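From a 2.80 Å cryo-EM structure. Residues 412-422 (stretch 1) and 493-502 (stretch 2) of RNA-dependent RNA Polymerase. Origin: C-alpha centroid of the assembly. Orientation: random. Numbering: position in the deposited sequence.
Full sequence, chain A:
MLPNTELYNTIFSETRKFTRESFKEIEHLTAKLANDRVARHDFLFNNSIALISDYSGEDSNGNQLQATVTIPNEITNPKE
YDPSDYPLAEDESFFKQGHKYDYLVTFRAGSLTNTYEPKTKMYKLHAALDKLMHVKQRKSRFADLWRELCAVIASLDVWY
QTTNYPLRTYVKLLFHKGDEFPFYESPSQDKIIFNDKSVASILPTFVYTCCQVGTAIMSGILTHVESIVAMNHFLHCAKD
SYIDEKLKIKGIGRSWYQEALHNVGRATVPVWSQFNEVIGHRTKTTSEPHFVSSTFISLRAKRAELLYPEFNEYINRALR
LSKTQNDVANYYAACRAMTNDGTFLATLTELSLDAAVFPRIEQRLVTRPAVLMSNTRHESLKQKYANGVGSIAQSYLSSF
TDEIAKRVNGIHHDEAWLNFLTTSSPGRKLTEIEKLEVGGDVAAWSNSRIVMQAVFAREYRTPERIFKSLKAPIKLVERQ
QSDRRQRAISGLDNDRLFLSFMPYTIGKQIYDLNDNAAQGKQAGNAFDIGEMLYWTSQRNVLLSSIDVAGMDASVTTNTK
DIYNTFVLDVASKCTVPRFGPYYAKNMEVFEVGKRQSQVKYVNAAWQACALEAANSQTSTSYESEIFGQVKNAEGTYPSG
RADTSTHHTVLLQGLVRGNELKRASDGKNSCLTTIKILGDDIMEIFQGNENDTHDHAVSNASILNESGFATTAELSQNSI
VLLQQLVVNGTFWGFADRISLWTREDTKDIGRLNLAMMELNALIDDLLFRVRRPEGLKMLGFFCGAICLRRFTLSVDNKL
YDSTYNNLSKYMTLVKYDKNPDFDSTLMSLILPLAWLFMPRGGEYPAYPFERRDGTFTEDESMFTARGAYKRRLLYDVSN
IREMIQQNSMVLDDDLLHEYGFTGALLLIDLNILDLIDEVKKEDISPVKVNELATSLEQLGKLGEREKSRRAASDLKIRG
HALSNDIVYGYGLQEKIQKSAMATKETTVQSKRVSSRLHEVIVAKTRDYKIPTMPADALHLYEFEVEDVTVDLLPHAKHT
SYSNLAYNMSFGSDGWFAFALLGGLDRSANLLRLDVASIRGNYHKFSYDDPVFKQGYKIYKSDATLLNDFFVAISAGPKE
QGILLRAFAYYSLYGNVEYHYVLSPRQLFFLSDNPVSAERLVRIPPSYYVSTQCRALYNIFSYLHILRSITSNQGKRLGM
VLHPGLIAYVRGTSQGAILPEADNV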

# COMPACT_ATOMS: atom_id res chain seq x y z
N HIS A 412 -9.94 -4.55 21.44
CA HIS A 412 -11.00 -3.58 21.18
C HIS A 412 -10.80 -3.08 19.75
O HIS A 412 -9.79 -2.44 19.45
N HIS A 413 -11.75 -3.38 18.87
CA HIS A 413 -11.54 -3.22 17.45
C HIS A 413 -11.88 -1.83 16.94
O HIS A 413 -11.39 -1.43 15.87
N ASP A 414 -12.68 -1.07 17.69
CA ASP A 414 -12.98 0.30 17.30
C ASP A 414 -11.77 1.21 17.50
O ASP A 414 -11.43 2.01 16.63
N GLU A 415 -11.12 1.08 18.66
CA GLU A 415 -9.89 1.82 18.90
C GLU A 415 -8.78 1.37 17.96
O GLU A 415 -7.96 2.19 17.55
N ALA A 416 -8.79 0.09 17.56
CA ALA A 416 -7.83 -0.39 16.58
C ALA A 416 -8.08 0.22 15.20
O ALA A 416 -7.13 0.56 14.49
N TRP A 417 -9.35 0.39 14.82
CA TRP A 417 -9.67 1.04 13.55
C TRP A 417 -9.27 2.52 13.55
O TRP A 417 -8.73 3.02 12.56
N LEU A 418 -9.52 3.21 14.66
CA LEU A 418 -9.09 4.61 14.76
C LEU A 418 -7.57 4.74 14.75
O LEU A 418 -7.03 5.67 14.14
N ASN A 419 -6.85 3.82 15.40
CA ASN A 419 -5.39 3.85 15.35
C ASN A 419 -4.87 3.48 13.97
O ASN A 419 -3.80 3.93 13.57
N PHE A 420 -5.61 2.64 13.24
CA PHE A 420 -5.24 2.30 11.88
C PHE A 420 -5.41 3.48 10.95
O PHE A 420 -4.67 3.63 9.98
N LEU A 421 -6.40 4.34 11.23
CA LEU A 421 -6.56 5.54 10.42
C LEU A 421 -5.52 6.60 10.77
O LEU A 421 -4.96 7.24 9.87
N THR A 422 -5.25 6.79 12.06
CA THR A 422 -4.26 7.80 12.45
C THR A 422 -2.84 7.35 12.13
O THR A 422 -1.97 8.18 11.87
N ASP A 493 -12.13 3.96 -0.43
CA ASP A 493 -12.63 4.81 0.64
C ASP A 493 -12.58 4.09 1.98
O ASP A 493 -12.22 2.92 2.07
N ASN A 494 -12.98 4.80 3.04
CA ASN A 494 -12.85 4.27 4.40
C ASN A 494 -13.74 3.07 4.67
O ASN A 494 -13.44 2.29 5.57
N ASP A 495 -14.81 2.89 3.91
CA ASP A 495 -15.72 1.81 4.24
C ASP A 495 -15.37 0.51 3.53
O ASP A 495 -15.50 -0.57 4.12
N ARG A 496 -14.91 0.58 2.27
CA ARG A 496 -14.26 -0.58 1.68
C ARG A 496 -12.98 -0.94 2.40
O ARG A 496 -12.60 -2.11 2.45
N LEU A 497 -12.29 0.06 2.96
CA LEU A 497 -11.14 -0.23 3.80
C LEU A 497 -11.57 -0.86 5.11
O LEU A 497 -10.85 -1.67 5.69
N PHE A 498 -12.77 -0.51 5.58
CA PHE A 498 -13.29 -1.06 6.81
C PHE A 498 -13.74 -2.51 6.64
O PHE A 498 -13.67 -3.28 7.60
N LEU A 499 -14.20 -2.88 5.45
CA LEU A 499 -14.60 -4.27 5.23
C LEU A 499 -13.41 -5.21 5.23
O LEU A 499 -13.54 -6.38 5.61
N SER A 500 -12.24 -4.74 4.83
CA SER A 500 -11.06 -5.57 4.82
C SER A 500 -10.26 -5.48 6.12
O SER A 500 -9.11 -5.92 6.14
N PHE A 501 -10.83 -4.92 7.18
CA PHE A 501 -10.03 -4.68 8.38
C PHE A 501 -10.02 -5.90 9.30
O PHE A 501 -8.97 -6.23 9.87
N MET A 502 -11.16 -6.56 9.47
CA MET A 502 -11.19 -7.76 10.29
C MET A 502 -10.49 -8.98 9.66
O MET A 502 -9.87 -9.73 10.42

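The two stretches meet through aromatic and aliphatic side chains, and no hydrogen bond crosses between them. His412 occupies the N-cap position and stays out of reach. His413, chi1 m, points toward stretch 2 and offers a flat ring face to a methyl group: Met502 CE lies 3.7 Å from His413 ND1, almost on the ring normal, a CH-pi contact, while His413 NE2 is hydrogen-bonded elsewhere in the structure. Ala416 also points inward, its small methyl packing against the Phe501 ring, with Ala416 CB 4.1 Å from Phe501 CZ.

Trp417, chi1 t, points inward as a knob set among Asn494, Leu497, Phe498 and Phe501. Its broad indole can serve two aromatic partners at once: its face receives the edge of Phe498 (Trp417 CD2 to Phe498 CD1, 3.7 Å), and its own edge turns to the face of Phe501. Trp417 CH2 also reaches to 3.3 Å from Asn494 O. Phe501, chi1 t, is the reciprocal knob, sitting among His413, Ala416, Trp417 and Phe420.

Leu418 points away. Phe420, chi1 t, also points inward and meets Phe501 obliquely (Phe420 CG to Phe501 CE1, 3.6 Å), and its ring edge touches Leu497, Phe420 CE2 lying 3.8 Å from Leu497 CD2. Leu421, chi1 m, starts sideways, but its end comes nearer, placing Leu421 CD2 3.8 Å from Asn494 OD1, an oxygen already hydrogen-bonded elsewhere in the structure.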

# COMPACT_ATOMS: atom_id res chain seq x y z
CB HIS A 412 -10.97 -2.43 22.18
CG HIS A 412 -12.13 -1.50 22.06
ND1 HIS A 412 -13.40 -1.83 22.46
CD2 HIS A 412 -12.21 -0.24 21.57
CE1 HIS A 412 -14.21 -0.81 22.24
NE2 HIS A 412 -13.51 0.17 21.70
CB HIS A 413 -12.33 -4.28 16.69
CG HIS A 413 -11.89 -5.68 17.00
ND1 HIS A 413 -10.75 -6.24 16.47
CD2 HIS A 413 -12.42 -6.62 17.82
CE1 HIS A 413 -10.61 -7.46 16.93
NE2 HIS A 413 -11.61 -7.72 17.76
CB ASP A 414 -14.17 0.80 18.11
CG ASP A 414 -15.42 0.05 17.79
OD1 ASP A 414 -15.49 -0.43 16.65
OD2 ASP A 414 -16.31 -0.07 18.64
CB GLU A 415 -9.47 1.65 20.36
CG GLU A 415 -8.27 2.47 20.79
CD GLU A 415 -8.54 3.96 20.80
OE1 GLU A 415 -9.71 4.36 21.00
OE2 GLU A 415 -7.59 4.74 20.62
CB ALA A 416 -7.88 -1.91 16.51
CB TRP A 417 -11.16 0.88 13.26
CG TRP A 417 -11.68 1.75 12.16
CD1 TRP A 417 -12.49 2.83 12.30
CD2 TRP A 417 -11.41 1.62 10.76
NE1 TRP A 417 -12.76 3.38 11.08
CE2 TRP A 417 -12.11 2.66 10.11
CE3 TRP A 417 -10.66 0.74 9.99
CZ2 TRP A 417 -12.07 2.84 8.74
CZ3 TRP A 417 -10.63 0.91 8.63
CH2 TRP A 417 -11.32 1.95 8.02
CB LEU A 418 -9.69 5.26 16.00
CG LEU A 418 -11.02 6.00 15.84
CD1 LEU A 418 -12.18 5.08 15.53
CD2 LEU A 418 -11.30 6.77 17.11
CB ASN A 419 -4.80 2.90 16.39
CG ASN A 419 -5.07 3.35 17.80
OD1 ASN A 419 -5.04 4.54 18.10
ND2 ASN A 419 -5.34 2.40 18.69
CB PHE A 420 -6.09 1.11 11.44
CG PHE A 420 -5.80 0.62 10.07
CD1 PHE A 420 -4.69 -0.16 9.81
CD2 PHE A 420 -6.68 0.89 9.04
CE1 PHE A 420 -4.45 -0.63 8.54
CE2 PHE A 420 -6.44 0.43 7.78
CZ PHE A 420 -5.33 -0.34 7.53
CB LEU A 421 -7.97 6.10 10.57
CG LEU A 421 -9.06 5.23 9.97
CD1 LEU A 421 -10.39 5.85 10.27
CD2 LEU A 421 -8.86 5.07 8.48
CB THR A 422 -4.37 8.12 13.94
OG1 THR A 422 -4.13 6.94 14.71
CG2 THR A 422 -5.73 8.69 14.28
CB ASP A 493 -14.05 5.29 0.31
CG ASP A 493 -15.00 4.15 0.02
OD1 ASP A 493 -14.56 2.99 -0.08
OD2 ASP A 493 -16.22 4.41 -0.12
CB ASN A 494 -13.15 5.34 5.44
CG ASN A 494 -12.00 6.27 5.65
OD1 ASN A 494 -10.86 5.92 5.41
ND2 ASN A 494 -12.29 7.43 6.21
CB ASP A 495 -17.14 2.24 3.91
CG ASP A 495 -17.55 3.48 4.65
OD1 ASP A 495 -17.09 3.67 5.80
OD2 ASP A 495 -18.30 4.29 4.07
CB ARG A 496 -13.97 -0.35 0.20
CG ARG A 496 -15.15 -0.40 -0.71
CD ARG A 496 -14.65 -0.24 -2.13
NE ARG A 496 -15.71 -0.19 -3.13
CZ ARG A 496 -16.21 -1.26 -3.74
NH1 ARG A 496 -15.75 -2.46 -3.44
NH2 ARG A 496 -17.16 -1.12 -4.64
CB LEU A 497 -10.35 1.05 4.05
CG LEU A 497 -8.98 0.92 4.69
CD1 LEU A 497 -8.05 0.17 3.77
CD2 LEU A 497 -8.40 2.27 5.05
CB PHE A 498 -14.45 -0.20 7.30
CG PHE A 498 -15.02 -0.63 8.61
CD1 PHE A 498 -14.37 -0.33 9.79
CD2 PHE A 498 -16.22 -1.33 8.67
CE1 PHE A 498 -14.89 -0.71 11.00
CE2 PHE A 498 -16.74 -1.72 9.88
CZ PHE A 498 -16.08 -1.41 11.04
CB LEU A 499 -15.37 -4.41 3.91
CG LEU A 499 -16.80 -3.90 3.93
CD1 LEU A 499 -17.40 -4.04 2.55
CD2 LEU A 499 -17.59 -4.68 4.96
CB SER A 500 -10.16 -5.19 3.65
OG SER A 500 -9.69 -3.86 3.78
CB PHE A 501 -10.54 -3.45 9.11
CG PHE A 501 -9.70 -3.07 10.28
CD1 PHE A 501 -8.43 -2.56 10.09
CD2 PHE A 501 -10.18 -3.20 11.57
CE1 PHE A 501 -7.65 -2.21 11.16
CE2 PHE A 501 -9.40 -2.86 12.64
CZ PHE A 501 -8.13 -2.36 12.44
CB MET A 502 -12.64 -8.06 10.70
CG MET A 502 -12.81 -9.22 11.68
SD MET A 502 -11.97 -9.01 13.26
CE MET A 502 -13.06 -7.86 14.08